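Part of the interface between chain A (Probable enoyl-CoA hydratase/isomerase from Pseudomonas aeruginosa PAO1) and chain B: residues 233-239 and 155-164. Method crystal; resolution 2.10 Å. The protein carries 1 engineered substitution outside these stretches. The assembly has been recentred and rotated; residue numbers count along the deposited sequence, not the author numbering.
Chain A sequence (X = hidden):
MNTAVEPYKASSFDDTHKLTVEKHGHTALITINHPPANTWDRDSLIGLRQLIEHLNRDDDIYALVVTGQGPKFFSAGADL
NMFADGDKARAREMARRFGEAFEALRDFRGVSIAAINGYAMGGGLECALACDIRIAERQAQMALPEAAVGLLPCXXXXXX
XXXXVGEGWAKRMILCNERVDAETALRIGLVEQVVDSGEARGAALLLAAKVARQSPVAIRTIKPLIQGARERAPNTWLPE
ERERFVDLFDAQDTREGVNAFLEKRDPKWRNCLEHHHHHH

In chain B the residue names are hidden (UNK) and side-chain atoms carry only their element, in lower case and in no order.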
# COMPACT_ATOMS: atom_id res chain seq x y z
N ALA A 233 0.09 3.19 -5.30
CA ALA A 233 1.34 3.73 -5.78
C ALA A 233 1.33 3.79 -7.30
O ALA A 233 0.83 2.86 -7.95
CB ALA A 233 2.46 2.83 -5.31
N PRO A 234 1.95 4.81 -7.91
CA PRO A 234 1.89 4.88 -9.37
C PRO A 234 2.50 3.68 -10.01
O PRO A 234 1.92 3.14 -10.96
CB PRO A 234 2.73 6.12 -9.71
CG PRO A 234 2.72 6.91 -8.50
CD PRO A 234 2.68 5.96 -7.36
N ASN A 235 3.59 3.18 -9.43
CA ASN A 235 4.30 2.11 -10.09
C ASN A 235 3.45 0.87 -10.27
O ASN A 235 3.62 0.14 -11.26
CB ASN A 235 5.57 1.83 -9.33
CG ASN A 235 6.53 2.95 -9.50
OD1 ASN A 235 6.15 4.01 -9.95
ND2 ASN A 235 7.81 2.70 -9.23
N THR A 236 2.52 0.62 -9.36
CA THR A 236 1.67 -0.56 -9.45
C THR A 236 0.73 -0.53 -10.65
O THR A 236 0.22 -1.58 -11.05
CB THR A 236 0.84 -0.66 -8.20
OG1 THR A 236 -0.27 0.21 -8.36
CG2 THR A 236 1.66 -0.13 -7.05
N TRP A 237 0.31 0.65 -11.07
CA TRP A 237 -0.63 0.77 -12.18
C TRP A 237 -0.04 0.54 -13.57
O TRP A 237 -0.82 0.44 -14.51
CB TRP A 237 -1.28 2.15 -12.16
CG TRP A 237 -2.00 2.41 -10.91
CD1 TRP A 237 -1.55 3.10 -9.84
CD2 TRP A 237 -3.31 1.96 -10.58
NE1 TRP A 237 -2.50 3.11 -8.84
CE2 TRP A 237 -3.60 2.42 -9.28
CE3 TRP A 237 -4.27 1.20 -11.25
CZ2 TRP A 237 -4.79 2.15 -8.65
CZ3 TRP A 237 -5.48 0.94 -10.61
CH2 TRP A 237 -5.72 1.42 -9.32
N LEU A 238 1.28 0.49 -13.74
CA LEU A 238 1.82 0.40 -15.10
C LEU A 238 1.39 -0.84 -15.88
O LEU A 238 1.01 -0.68 -17.05
CB LEU A 238 3.35 0.50 -15.08
CG LEU A 238 4.05 1.84 -14.76
CD1 LEU A 238 3.66 2.90 -15.82
CD2 LEU A 238 3.85 2.35 -13.36
N PRO A 239 1.40 -2.06 -15.33
CA PRO A 239 0.96 -3.21 -16.14
C PRO A 239 -0.47 -3.05 -16.62
O PRO A 239 -0.79 -3.42 -17.76
CB PRO A 239 1.14 -4.40 -15.18
CG PRO A 239 1.30 -3.83 -13.83
CD PRO A 239 1.93 -2.50 -14.03
N UNK B 155 3.35 4.42 -22.31
CA UNK B 155 4.70 4.47 -21.82
C UNK B 155 4.77 4.90 -20.38
O UNK B 155 5.82 5.32 -19.91
c UNK B 155 5.51 5.39 -22.71
N UNK B 156 3.66 4.80 -19.67
CA UNK B 156 3.62 5.27 -18.31
C UNK B 156 3.27 6.72 -18.23
O UNK B 156 3.29 7.28 -17.13
N UNK B 157 2.88 7.30 -19.36
CA UNK B 157 2.55 8.71 -19.39
C UNK B 157 1.44 9.06 -18.43
O UNK B 157 1.39 10.16 -17.88
N UNK B 158 0.48 8.15 -18.28
CA UNK B 158 -0.63 8.37 -17.37
C UNK B 158 -0.14 8.51 -15.94
O UNK B 158 -0.78 9.19 -15.14
o UNK B 158 -0.93 6.01 -17.11
c UNK B 158 -1.62 7.21 -17.42
c UNK B 158 -2.26 7.10 -18.81
N UNK B 159 0.84 7.70 -15.56
CA UNK B 159 1.42 7.80 -14.23
C UNK B 159 2.42 8.94 -14.13
O UNK B 159 2.46 9.68 -13.13
o UNK B 159 -0.42 6.03 -12.44
n UNK B 159 -1.26 5.10 -14.31
c UNK B 159 2.06 6.47 -13.87
c UNK B 159 1.14 5.30 -14.14
c UNK B 159 -0.25 5.51 -13.56
N UNK B 160 3.28 9.07 -15.13
CA UNK B 160 4.38 10.02 -15.05
C UNK B 160 3.89 11.46 -15.03
O UNK B 160 4.33 12.25 -14.19
c UNK B 160 5.33 9.77 -16.23
N UNK B 161 3.00 11.83 -15.95
CA UNK B 161 2.67 13.25 -16.08
C UNK B 161 2.02 13.86 -14.84
O UNK B 161 2.45 14.95 -14.43
c UNK B 161 0.55 14.79 -19.03
c UNK B 161 1.80 13.46 -17.32
c UNK B 161 2.69 15.72 -18.03
c UNK B 161 1.43 14.87 -17.77
N UNK B 162 1.03 13.23 -14.20
CA UNK B 162 0.42 13.84 -13.00
C UNK B 162 1.37 13.89 -11.82
O UNK B 162 1.10 14.59 -10.84
c UNK B 162 -0.46 11.68 -13.40
c UNK B 162 -0.78 12.94 -12.73
c UNK B 162 0.33 12.00 -14.59
N UNK B 163 2.36 13.01 -11.81
CA UNK B 163 3.34 13.01 -10.74
C UNK B 163 4.16 14.29 -10.76
O UNK B 163 4.32 14.96 -9.74
n UNK B 163 6.58 11.17 -8.09
c UNK B 163 4.02 9.65 -5.93
c UNK B 163 5.27 10.09 -6.25
c UNK B 163 4.96 11.40 -9.61
c UNK B 163 4.22 11.76 -10.86
c UNK B 163 6.27 11.63 -9.35
c UNK B 163 4.41 10.78 -8.43
c UNK B 163 3.14 10.33 -8.08
c UNK B 163 5.45 10.65 -7.51
c UNK B 163 2.97 9.76 -6.82
N UNK B 164 4.71 14.64 -11.93
CA UNK B 164 5.48 15.87 -12.05
C UNK B 164 4.62 17.12 -11.98
O UNK B 164 4.95 18.06 -11.26
c UNK B 164 6.28 15.86 -13.34
c UNK B 164 8.32 15.35 -14.61
c UNK B 164 7.63 15.16 -13.28
c UNK B 164 8.50 15.65 -12.10

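Position 155 has a single side-chain carbon, its CA-to-CB bond pointing away from chain A and the carbon touching nothing there; one carbon makes it alanine, A155(B). Position 156 has no side-chain atom at all, so it is glycine. Its phi/psi of 87/9 would jam a CB against the carbonyl O of the residue before, and an ideal CB would also lie 3.1 Å from L238(A) CD1. Without one, the CA of G156(B) itself receives L238(A) CD1 at 3.4 Å. The residue also occupies the N-cap position, and its O accepts a hydrogen bond from the backbone N of position 160.

Position 157 is likewise bare, hence G157(B); it opens the helix and makes no contact with chain A. At 158 one carbon carries an oxygen and a second carbon, the beta-branched pattern of threonine. T158(B) lies out of contact, its CA-to-CB bond sideways.

Position 159 shows a chain of three carbons, the third bearing one oxygen and one nitrogen. Its CA-to-CB bond points toward chain A, and the side chain lies against P234(A), W237(A) and L238(A). This is glutamine, with chi1 and chi2 both m. CG of Q159(B) packs on the methyl L238(A) CD1 at 3.9 Å and also lies 3.9 Å from the carbonyl P234(A) O, a plain van der Waals contact. NE2 of Q159(B) stands 3.7 Å from W237(A) CB, yet makes no hydrogen bond to this stretch; NE2 gives a weak one to T158(B) OG1, at 3.0 Å, and is also bonded elsewhere in the structure.

Position 160 has one carbon, set sideways and clear of chain A: A160(B). Four carbons forked at the second identify 161 as leucine, L161(B), out of reach. At 162 three carbons close a ring onto the backbone N, which makes it proline; P162(B) has no N-H to donate, and the helix kinks here.

Position 163 carries one carbon followed by fused five- and six-membered rings with eight carbons and one nitrogen, the indole of tryptophan. The CA-to-CB bond of W163(B) points toward chain A, and its CZ3 comes to 3.3 Å from P234(A) CG, an oblique approach of two apolar rings. NE1 is hydrogen-bonded elsewhere, so the indole nitrogen is satisfied. Position 164, four carbons forked at the second, is L164(B), out of reach.

The contact works by packing, with no hydrogen bond across it. The N-cap 156 and helix residues 159 and 163 are spaced three and four apart, which brings them to one side. There G156(B) admits L238(A), Q159(B) fills the middle, and W163(B) meets P234(A); together the two stretches bury 291 Å².

Chain B (155-164) AGGTQALPWL
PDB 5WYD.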